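Side-chain contacts in endonuclease 2 (Arabidopsis thaliana, PDB 4CXP), which cleaves RNA and single-stranded DNA, and double-stranded DNA less well, to 5'-phosphorylated products with the help of three divalent metal ions: residues A[88-93]-A[205-210]; A[124-129]-A[247-252]; A[155-160]-A[219-224]. One frame throughout, in Å; residues are numbered along the deposited sequence.

Contact 1: A[88-93]-A[205-210]; sequences AIYNYT and CPDIYA. With NAG (2-acetamido-2-deoxy-beta-D-glucopyranose), chain B.
Tyr90 lies with one face of its ring against Pro206 and its hydroxyl against Asp207. Pro206 CG stands 3.6 Å from the centroid of the Tyr90 ring and 17° off the ring normal, which meets the geometry of a CH-pi contact. The neighbouring methylene reaches the same ring nearer its rim, with Pro206 CD 3.6 Å from Tyr90 CE1. With CG anti to its carbonyl carbon (chi1 -73°), Tyr90 extends from helix 85-96 across the proline, and its hydroxyl arrives at the carboxylate. There Tyr90 OH donates to Asp207 OD2 at 2.8 Å. The oxygen lies in the plane of the ring, at its edge, but the hydroxyl comes from above the carboxylate plane, the two flat groups being turned 73° apart. A water closes the arrangement, donating a hydrogen bond to Tyr90 OH (2.8 Å) and accepting one from Asp207 N (2.9 Å), so the hydroxyl is linked to both the carboxylate and the backbone of Asp207. The other carboxylate oxygen, Asp207 OD1, is bonded to Tyr68 OH. On the buried side Ile89 runs past Pro206 in the opposite direction, its CD1 4.1 Å from Pro206 CB. Away from this interface Asn91 ND2 carries the N-acetylglucosamine, whose O6 is 2.8 Å from Tyr92 OH. Proline is common in the first turn of helices; here its ring also docks on Tyr90 and joins helix 206-221 to the glycosylated helix 85-96 of the S1/P1 nuclease fold.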
loop_
_atom_site.group_PDB
_atom_site.type_symbol
_atom_site.label_atom_id
_atom_site.label_comp_id
_atom_site.label_asym_id
_atom_site.label_seq_id
_atom_site.Cartn_x
_atom_site.Cartn_y
_atom_site.Cartn_z
ATOM N N ALA A 88 3.431 -3.349 12.062
ATOM C CA ALA A 88 4.682 -2.844 11.511
ATOM C C ALA A 88 4.628 -1.327 11.350
ATOM O O ALA A 88 5.592 -0.630 11.651
ATOM C CB ALA A 88 4.992 -3.510 10.193
ATOM N N ILE A 89 3.500 -0.807 10.872
ATOM C CA ILE A 89 3.386 0.641 10.737
ATOM C C ILE A 89 3.515 1.316 12.108
ATOM O O ILE A 89 4.228 2.293 12.239
ATOM C CB ILE A 89 2.104 1.025 9.995
ATOM C CG1 ILE A 89 2.239 0.644 8.512
ATOM C CG2 ILE A 89 1.787 2.505 10.142
ATOM C CD1 ILE A 89 0.936 0.667 7.740
ATOM N N TYR A 90 2.843 0.792 13.126
ATOM C CA TYR A 90 3.019 1.358 14.457
ATOM C C TYR A 90 4.483 1.322 14.893
ATOM O O TYR A 90 5.000 2.302 15.428
ATOM C CB TYR A 90 2.162 0.617 15.470
ATOM C CG TYR A 90 0.664 0.881 15.413
ATOM C CD1 TYR A 90 0.143 2.164 15.472
ATOM C CD2 TYR A 90 -0.226 -0.178 15.356
ATOM C CE1 TYR A 90 -1.225 2.375 15.502
ATOM C CE2 TYR A 90 -1.594 0.023 15.372
ATOM C CZ TYR A 90 -2.094 1.305 15.452
ATOM O OH TYR A 90 -3.463 1.522 15.472
ATOM N N ASN A 91 5.145 0.198 14.655
ATOM C CA ASN A 91 6.543 0.014 15.070
ATOM C C ASN A 91 7.464 1.030 14.444
ATOM O O ASN A 91 8.219 1.728 15.139
ATOM C CB ASN A 91 6.971 -1.358 14.619
ATOM C CG ASN A 91 8.326 -1.794 15.076
ATOM O OD1 ASN A 91 8.874 -1.341 16.088
ATOM N ND2 ASN A 91 8.879 -2.727 14.304
ATOM N N TYR A 92 7.435 1.103 13.118
ATOM C CA TYR A 92 8.394 1.931 12.412
ATOM C C TYR A 92 8.070 3.410 12.528
ATOM O O TYR A 92 8.992 4.236 12.556
ATOM C CB TYR A 92 8.577 1.426 10.971
ATOM C CG TYR A 92 9.224 0.059 10.935
ATOM C CD1 TYR A 92 10.532 -0.097 11.344
ATOM C CD2 TYR A 92 8.529 -1.078 10.560
ATOM C CE1 TYR A 92 11.124 -1.344 11.376
ATOM C CE2 TYR A 92 9.112 -2.327 10.592
ATOM C CZ TYR A 92 10.414 -2.456 10.995
ATOM O OH TYR A 92 10.963 -3.708 11.035
ATOM N N THR A 93 6.788 3.781 12.652
ATOM C CA THR A 93 6.454 5.161 12.916
ATOM C C THR A 93 7.008 5.607 14.296
ATOM O O THR A 93 7.560 6.687 14.451
ATOM C CB THR A 93 4.938 5.441 12.736
ATOM O OG1 THR A 93 4.154 4.634 13.559
ATOM C CG2 THR A 93 4.486 5.256 11.333
ATOM N N CYS A 205 -2.551 5.824 11.920
ATOM C CA CYS A 205 -3.876 5.221 12.046
ATOM C C CYS A 205 -4.086 3.992 11.136
ATOM O O CYS A 205 -5.076 3.938 10.398
ATOM C CB CYS A 205 -4.935 6.282 11.693
ATOM S SG CYS A 205 -5.318 7.438 13.031
ATOM N N PRO A 206 -3.170 3.022 11.139
ATOM C CA PRO A 206 -3.277 1.939 10.179
ATOM C C PRO A 206 -4.554 1.124 10.265
ATOM O O PRO A 206 -4.962 0.541 9.254
ATOM C CB PRO A 206 -2.066 1.066 10.511
ATOM C CG PRO A 206 -1.785 1.355 11.956
ATOM C CD PRO A 206 -2.035 2.829 12.060
ATOM N N ASP A 207 -5.163 1.008 11.440
ATOM C CA ASP A 207 -6.340 0.166 11.555
ATOM C C ASP A 207 -7.507 0.714 10.730
ATOM O O ASP A 207 -8.345 -0.049 10.234
ATOM C CB ASP A 207 -6.711 -0.037 13.022
ATOM C CG ASP A 207 -5.615 -0.772 13.805
ATOM O OD1 ASP A 207 -4.904 -1.608 13.215
ATOM O OD2 ASP A 207 -5.425 -0.489 15.007
ATOM N N ILE A 208 -7.567 2.033 10.575
ATOM C CA ILE A 208 -8.568 2.670 9.727
ATOM C C ILE A 208 -8.417 2.161 8.289
ATOM O O ILE A 208 -9.384 1.828 7.598
ATOM C CB ILE A 208 -8.392 4.222 9.773
ATOM C CG1 ILE A 208 -8.607 4.756 11.198
ATOM C CG2 ILE A 208 -9.314 4.912 8.774
ATOM C CD1 ILE A 208 -9.958 4.444 11.797
ATOM N N TYR A 209 -7.175 2.137 7.830
ATOM C CA TYR A 209 -6.863 1.823 6.456
ATOM C C TYR A 209 -7.102 0.352 6.163
ATOM O O TYR A 209 -7.615 -0.019 5.105
ATOM C CB TYR A 209 -5.425 2.220 6.108
ATOM C CG TYR A 209 -4.984 3.568 6.660
ATOM C CD1 TYR A 209 -5.888 4.594 6.904
ATOM C CD2 TYR A 209 -3.660 3.807 6.942
ATOM C CE1 TYR A 209 -5.502 5.800 7.448
ATOM C CE2 TYR A 209 -3.248 5.030 7.474
ATOM C CZ TYR A 209 -4.182 6.018 7.713
ATOM O OH TYR A 209 -3.792 7.237 8.237
ATOM N N ALA A 210 -6.752 -0.496 7.122
ATOM C CA ALA A 210 -6.992 -1.915 6.993
ATOM C C ALA A 210 -8.468 -2.254 6.954
ATOM O O ALA A 210 -8.904 -3.096 6.187
ATOM C CB ALA A 210 -6.291 -2.677 8.111
HETATM C C1 NAG B . 10.080 -3.471 14.634
HETATM C C2 NAG B . 9.710 -4.942 14.276
HETATM C C3 NAG B . 10.802 -5.868 14.794
HETATM C C4 NAG B . 12.159 -5.405 14.264
HETATM C C5 NAG B . 12.359 -3.902 14.461
HETATM C C6 NAG B . 13.566 -3.376 13.708
HETATM C C7 NAG B . 7.263 -5.187 14.132
HETATM C C8 NAG B . 6.011 -5.674 14.781
HETATM N N2 NAG B . 8.413 -5.379 14.788
HETATM O O3 NAG B . 10.500 -7.223 14.434
HETATM O O4 NAG B . 13.248 -6.002 14.944
HETATM O O5 NAG B . 11.262 -3.131 14.012
HETATM O O6 NAG B . 13.436 -3.708 12.338
HETATM O O7 NAG B . 7.230 -4.615 13.035
HETATM O O HOH W 1 -5.241 2.827 13.730
#

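Contact 2: A[124-129]-A[247-252]; sequences DIHQPL and LAQGGV. With ZN (zinc ion), chain E; ZN (zinc ion), chain G.
The turn that follows helix 111-124, a type I beta turn from Asp124 to Gln127 closed by the bond from Gln127 N to Asp124 O (3.0 Å), brings His126 against helix 233-262, with His126 CA 6.0 Å from Gly250 CA. His126 lays one face of its imidazole on the helix backbone. Gly250 CA sits over the centre of that ring, 3.7 Å from the centroid and 12° off the normal, a CH-pi contact, while the carbonyl carbon of Gln249 lies above the same face toward the rim. The CB of Gln249 comes to 3.6 Å from His126 CD2. His126 CG is anti to its carbonyl carbon (chi1 -77°), and chi2 of 85° turns the ring flat to the helix. Gln249, extended beyond CG, crosses the imidazole at about a right angle, and its OE1 bonds to Arg246. Both ring nitrogens have partners, His126 ND1 with Met122 O and His126 NE2 with Arg253 NH1. Replacing His126 with an alanine would probably uncover the Gly250 backbone and leave Met122 O and Arg253 without these partners. At the first position of the turn, Asp124 bridges two zinc ions, each carboxylate oxygen binding its own metal. With ND1 facing a carbonyl and NE2 an arginine, the imidazole is probably neutral and protonated on ND1, a polar ring fixed in the interior two residues along the chain from the zinc-bridging aspartate.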
loop_
_atom_site.group_PDB
_atom_site.type_symbol
_atom_site.label_atom_id
_atom_site.label_comp_id
_atom_site.label_asym_id
_atom_site.label_seq_id
_atom_site.Cartn_x
_atom_site.Cartn_y
_atom_site.Cartn_z
ATOM N N ASP A 124 1.390 -1.099 1.248
ATOM C CA ASP A 124 0.800 -2.423 1.284
ATOM C C ASP A 124 -0.522 -2.446 2.042
ATOM O O ASP A 124 -1.430 -3.169 1.645
ATOM C CB ASP A 124 1.782 -3.459 1.846
ATOM C CG ASP A 124 2.684 -4.080 0.797
ATOM O OD1 ASP A 124 2.534 -3.716 -0.381
ATOM O OD2 ASP A 124 3.518 -4.912 1.193
ATOM N N ILE A 125 -0.663 -1.681 3.131
ATOM C CA ILE A 125 -1.906 -1.710 3.892
ATOM C C ILE A 125 -3.063 -1.129 3.100
ATOM O O ILE A 125 -4.212 -1.290 3.506
ATOM C CB ILE A 125 -1.750 -1.049 5.273
ATOM C CG1 ILE A 125 -2.820 -1.543 6.242
ATOM C CG2 ILE A 125 -1.719 0.474 5.160
ATOM C CD1 ILE A 125 -2.527 -1.160 7.678
ATOM N N HIS A 126 -2.785 -0.466 1.976
ATOM C CA HIS A 126 -3.816 0.038 1.077
ATOM C C HIS A 126 -4.180 -0.897 -0.064
ATOM O O HIS A 126 -5.149 -0.632 -0.769
ATOM C CB HIS A 126 -3.433 1.431 0.541
ATOM C CG HIS A 126 -3.662 2.514 1.541
ATOM N ND1 HIS A 126 -2.762 2.868 2.513
ATOM C CD2 HIS A 126 -4.758 3.274 1.760
ATOM C CE1 HIS A 126 -3.305 3.799 3.287
ATOM N NE2 HIS A 126 -4.517 4.071 2.853
ATOM N N GLN A 127 -3.430 -1.969 -0.266
ATOM C CA GLN A 127 -3.784 -2.942 -1.298
ATOM C C GLN A 127 -4.884 -3.819 -0.683
ATOM O O GLN A 127 -4.646 -4.470 0.328
ATOM C CB GLN A 127 -2.531 -3.752 -1.677
ATOM C CG GLN A 127 -2.477 -4.321 -3.090
ATOM C CD GLN A 127 -3.373 -5.523 -3.327
ATOM O OE1 GLN A 127 -4.589 -5.446 -3.137
ATOM N NE2 GLN A 127 -2.792 -6.626 -3.768
ATOM N N PRO A 128 -6.122 -3.806 -1.228
ATOM C CA PRO A 128 -7.194 -4.561 -0.570
ATOM C C PRO A 128 -6.843 -6.001 -0.235
ATOM O O PRO A 128 -7.202 -6.498 0.842
ATOM C CB PRO A 128 -8.345 -4.450 -1.568
ATOM C CG PRO A 128 -8.100 -3.113 -2.227
ATOM C CD PRO A 128 -6.605 -3.063 -2.395
ATOM N N LEU A 129 -6.175 -6.697 -1.149
ATOM C CA LEU A 129 -5.848 -8.100 -0.913
ATOM C C LEU A 129 -4.639 -8.329 -0.023
ATOM O O LEU A 129 -4.296 -9.458 0.233
ATOM C CB LEU A 129 -5.771 -8.884 -2.212
ATOM C CG LEU A 129 -7.110 -9.059 -2.928
ATOM C CD1 LEU A 129 -6.922 -9.796 -4.232
ATOM C CD2 LEU A 129 -8.121 -9.789 -2.080
ATOM N N LEU A 247 -4.391 3.973 -4.213
ATOM C CA LEU A 247 -3.089 4.562 -4.460
ATOM C C LEU A 247 -3.029 6.005 -3.958
ATOM O O LEU A 247 -2.060 6.423 -3.329
ATOM C CB LEU A 247 -2.732 4.488 -5.940
ATOM C CG LEU A 247 -2.565 3.091 -6.534
ATOM C CD1 LEU A 247 -2.395 3.179 -8.046
ATOM C CD2 LEU A 247 -1.419 2.321 -5.909
ATOM N N ALA A 248 -4.075 6.772 -4.243
ATOM C CA ALA A 248 -4.141 8.159 -3.791
ATOM C C ALA A 248 -4.186 8.223 -2.262
ATOM O O ALA A 248 -3.482 9.020 -1.655
ATOM C CB ALA A 248 -5.330 8.841 -4.402
ATOM N N GLN A 249 -5.018 7.390 -1.639
ATOM C CA GLN A 249 -5.079 7.331 -0.192
ATOM C C GLN A 249 -3.709 6.984 0.385
ATOM O O GLN A 249 -3.263 7.595 1.359
ATOM C CB GLN A 249 -6.106 6.303 0.262
ATOM C CG GLN A 249 -7.533 6.779 0.185
ATOM C CD GLN A 249 -8.533 5.698 0.532
ATOM O OE1 GLN A 249 -8.428 4.574 0.058
ATOM N NE2 GLN A 249 -9.510 6.026 1.349
ATOM N N GLY A 250 -3.052 5.985 -0.187
ATOM C CA GLY A 250 -1.752 5.597 0.314
ATOM C C GLY A 250 -0.746 6.739 0.264
ATOM O O GLY A 250 -0.001 6.949 1.212
ATOM N N GLY A 251 -0.693 7.446 -0.859
ATOM C CA GLY A 251 0.233 8.544 -0.987
ATOM C C GLY A 251 -0.058 9.685 -0.028
ATOM O O GLY A 251 0.837 10.248 0.596
ATOM N N VAL A 252 -1.339 10.047 0.066
ATOM C CA VAL A 252 -1.768 11.111 0.952
ATOM C C VAL A 252 -1.452 10.748 2.406
ATOM O O VAL A 252 -0.966 11.587 3.172
ATOM C CB VAL A 252 -3.265 11.404 0.725
ATOM C CG1 VAL A 252 -3.841 12.221 1.859
ATOM C CG2 VAL A 252 -3.485 12.108 -0.600
HETATM ZN ZN ZN E . 5.256 -5.800 0.279
HETATM ZN ZN ZN G . 3.431 -4.062 -2.219
#

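Contact 3: A[155-160]-A[219-224]; sequences HIWDSN and DWAYKG. With ZN (zinc ion), chain F.
Ala221 presses its methyl onto one face of the Trp157 indole, and this is the tight half of the contact. The closest pair is Ala221 CB and Trp157 CE2 at 3.5 Å, on the bond shared by the two rings. The methyl is 3.8 Å from the centroid of the five-membered ring and 28° off its normal, a CH-pi contact displaced toward the rim. The indole gets there with its CG anti to the carbonyl carbon (chi1 -78°) and the ring turned broadside (chi2 78°), and its buried N-H is satisfied by Tyr235 OH.

Toward solvent the fit slackens. Trp220 offers only its first carbon, CB, at 4.2 Å from Trp157 CH2, and its own indole leads away to the exposed surface; its carbonyl oxygen approaches Trp157 CZ2 obliquely at 4.0 Å and is bonded to Arg239.

The next residue after Trp157, Asp158, holds a zinc ion through both carboxylate oxygens, OD2 at 2.2 Å and OD1 at a longer 2.5 Å. Asp158 OD1 also accepts from Gln127 NE2, a second-shell bond that probably helps to orient the carboxylate. His130, His154 and a water are among the metal's other ligands. Helix 153-169 gives Asp158, with His154, to the trinuclear zinc cluster of the S1/P1 nucleases and turns Trp157 into the packing beside it.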
loop_
_atom_site.group_PDB
_atom_site.type_symbol
_atom_site.label_atom_id
_atom_site.label_comp_id
_atom_site.label_asym_id
_atom_site.label_seq_id
_atom_site.Cartn_x
_atom_site.Cartn_y
_atom_site.Cartn_z
ATOM N N HIS A 155 -2.090 -11.165 -7.534
ATOM C CA HIS A 155 -1.193 -10.548 -8.482
ATOM C C HIS A 155 -1.913 -9.536 -9.371
ATOM O O HIS A 155 -1.339 -8.514 -9.757
ATOM C CB HIS A 155 -0.506 -11.637 -9.323
ATOM C CG HIS A 155 0.643 -11.125 -10.140
ATOM N ND1 HIS A 155 0.524 -10.660 -11.432
ATOM C CD2 HIS A 155 1.949 -10.999 -9.824
ATOM C CE1 HIS A 155 1.713 -10.299 -11.886
ATOM N NE2 HIS A 155 2.594 -10.493 -10.929
ATOM N N ILE A 156 -3.155 -9.821 -9.710
ATOM C CA ILE A 156 -3.945 -8.877 -10.499
ATOM C C ILE A 156 -4.035 -7.542 -9.766
ATOM O O ILE A 156 -3.918 -6.486 -10.392
ATOM C CB ILE A 156 -5.314 -9.501 -10.847
ATOM C CG1 ILE A 156 -5.105 -10.561 -11.947
ATOM C CG2 ILE A 156 -6.316 -8.446 -11.270
ATOM C CD1 ILE A 156 -6.288 -11.468 -12.161
ATOM N N TRP A 157 -4.276 -7.578 -8.452
ATOM C CA TRP A 157 -4.342 -6.372 -7.653
ATOM C C TRP A 157 -2.981 -5.756 -7.381
ATOM O O TRP A 157 -2.851 -4.525 -7.374
ATOM C CB TRP A 157 -5.154 -6.660 -6.385
ATOM C CG TRP A 157 -6.614 -6.669 -6.689
ATOM C CD1 TRP A 157 -7.345 -7.673 -7.282
ATOM C CD2 TRP A 157 -7.502 -5.549 -6.568
ATOM N NE1 TRP A 157 -8.631 -7.243 -7.489
ATOM C CE2 TRP A 157 -8.752 -5.951 -7.052
ATOM C CE3 TRP A 157 -7.359 -4.252 -6.069
ATOM C CZ2 TRP A 157 -9.852 -5.098 -7.066
ATOM C CZ3 TRP A 157 -8.452 -3.421 -6.066
ATOM C CH2 TRP A 157 -9.681 -3.844 -6.564
ATOM N N ASP A 158 -1.944 -6.561 -7.181
ATOM C CA ASP A 158 -0.620 -5.982 -6.976
ATOM C C ASP A 158 -0.120 -5.272 -8.238
ATOM O O ASP A 158 0.527 -4.224 -8.122
ATOM C CB ASP A 158 0.432 -7.058 -6.641
ATOM C CG ASP A 158 0.542 -7.409 -5.169
ATOM O OD1 ASP A 158 0.015 -6.697 -4.285
ATOM O OD2 ASP A 158 1.237 -8.423 -4.888
ATOM N N SER A 159 -0.365 -5.891 -9.396
ATOM C CA SER A 159 0.342 -5.550 -10.612
ATOM C C SER A 159 -0.499 -5.446 -11.872
ATOM O O SER A 159 -0.336 -4.499 -12.638
ATOM C CB SER A 159 1.462 -6.578 -10.858
ATOM O OG SER A 159 2.441 -6.497 -9.850
ATOM N N ASN A 160 -1.332 -6.437 -12.195
ATOM C CA ASN A 160 -1.875 -6.467 -13.560
ATOM C C ASN A 160 -2.784 -5.305 -13.885
ATOM O O ASN A 160 -2.693 -4.757 -14.988
ATOM C CB ASN A 160 -2.611 -7.764 -13.896
ATOM C CG ASN A 160 -1.721 -8.973 -13.835
ATOM O OD1 ASN A 160 -1.025 -9.329 -14.810
ATOM N ND2 ASN A 160 -1.743 -9.623 -12.734
ATOM N N ASP A 219 -16.018 -6.235 -1.514
ATOM C CA ASP A 219 -16.953 -5.611 -2.454
ATOM C C ASP A 219 -16.415 -5.463 -3.859
ATOM O O ASP A 219 -17.192 -5.324 -4.798
ATOM C CB ASP A 219 -17.378 -4.235 -1.946
ATOM C CG ASP A 219 -18.117 -4.275 -0.625
ATOM O OD1 ASP A 219 -18.886 -5.231 -0.389
ATOM O OD2 ASP A 219 -17.943 -3.340 0.164
ATOM N N TRP A 220 -15.090 -5.436 -4.003
ATOM C CA TRP A 220 -14.455 -5.172 -5.275
ATOM C C TRP A 220 -13.508 -6.270 -5.734
ATOM O O TRP A 220 -13.514 -6.645 -6.914
ATOM C CB TRP A 220 -13.695 -3.844 -5.239
ATOM C CG TRP A 220 -14.539 -2.629 -5.138
ATOM C CD1 TRP A 220 -14.611 -1.744 -4.102
ATOM C CD2 TRP A 220 -15.372 -2.094 -6.169
ATOM N NE1 TRP A 220 -15.449 -0.708 -4.416
ATOM C CE2 TRP A 220 -15.935 -0.898 -5.682
ATOM C CE3 TRP A 220 -15.682 -2.510 -7.467
ATOM C CZ2 TRP A 220 -16.813 -0.124 -6.440
ATOM C CZ3 TRP A 220 -16.554 -1.725 -8.227
ATOM C CH2 TRP A 220 -17.100 -0.550 -7.715
ATOM N N ALA A 221 -12.636 -6.764 -4.872
ATOM C CA ALA A 221 -11.600 -7.685 -5.342
ATOM C C ALA A 221 -12.142 -9.090 -5.546
ATOM O O ALA A 221 -12.082 -9.645 -6.638
ATOM C CB ALA A 221 -10.387 -7.671 -4.412
ATOM N N TYR A 222 -12.643 -9.682 -4.468
ATOM C CA TYR A 222 -13.194 -11.019 -4.524
ATOM C C TYR A 222 -14.537 -11.068 -5.247
ATOM O O TYR A 222 -14.926 -12.115 -5.773
ATOM C CB TYR A 222 -13.419 -11.544 -3.118
ATOM C CG TYR A 222 -12.201 -11.879 -2.281
ATOM C CD1 TYR A 222 -11.202 -12.709 -2.748
ATOM C CD2 TYR A 222 -12.116 -11.443 -0.971
ATOM C CE1 TYR A 222 -10.143 -13.080 -1.946
ATOM C CE2 TYR A 222 -11.064 -11.807 -0.156
ATOM C CZ TYR A 222 -10.073 -12.627 -0.650
ATOM O OH TYR A 222 -9.054 -13.013 0.199
ATOM N N LYS A 223 -15.281 -9.974 -5.238
ATOM C CA LYS A 223 -16.648 -9.931 -5.721
ATOM C C LYS A 223 -16.729 -10.359 -7.164
ATOM O O LYS A 223 -16.077 -9.775 -8.017
ATOM C CB LYS A 223 -17.194 -8.515 -5.588
ATOM C CG LYS A 223 -18.600 -8.317 -6.113
ATOM C CD LYS A 223 -19.622 -9.193 -5.447
ATOM C CE LYS A 223 -19.845 -8.785 -4.015
ATOM N NZ LYS A 223 -21.072 -9.426 -3.463
ATOM N N GLY A 224 -17.556 -11.361 -7.437
ATOM C CA GLY A 224 -17.785 -11.831 -8.794
ATOM C C GLY A 224 -16.748 -12.795 -9.319
ATOM O O GLY A 224 -16.931 -13.307 -10.405
HETATM ZN ZN ZN F . 1.068 -8.330 -2.731
HETATM O O HOH W 2 2.225 -9.973 -2.160
#

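In the fold
Contact 2 lies between the other two, its centre 12 Å from that of contact 1 and 13 Å from that of contact 3, while contacts 1 and 3 are 22 Å apart on opposite sides of the chain's centre. Helix 206-221 joins those outer two, giving its beginning to contact 1 and its far part to contact 3. Ile125 touches Ile89 and Pro206, and Leu129 touches Trp157 and Tyr222, so the loop 124-129 packs against both. Along the chain the first segments come in the order 88-93, 124-129, 155-160, and the second as 205-210, 219-224, 247-252; contact 3 is therefore nested within contact 2. All join distant segments; contacts 2 and 3 include zinc-binding residues.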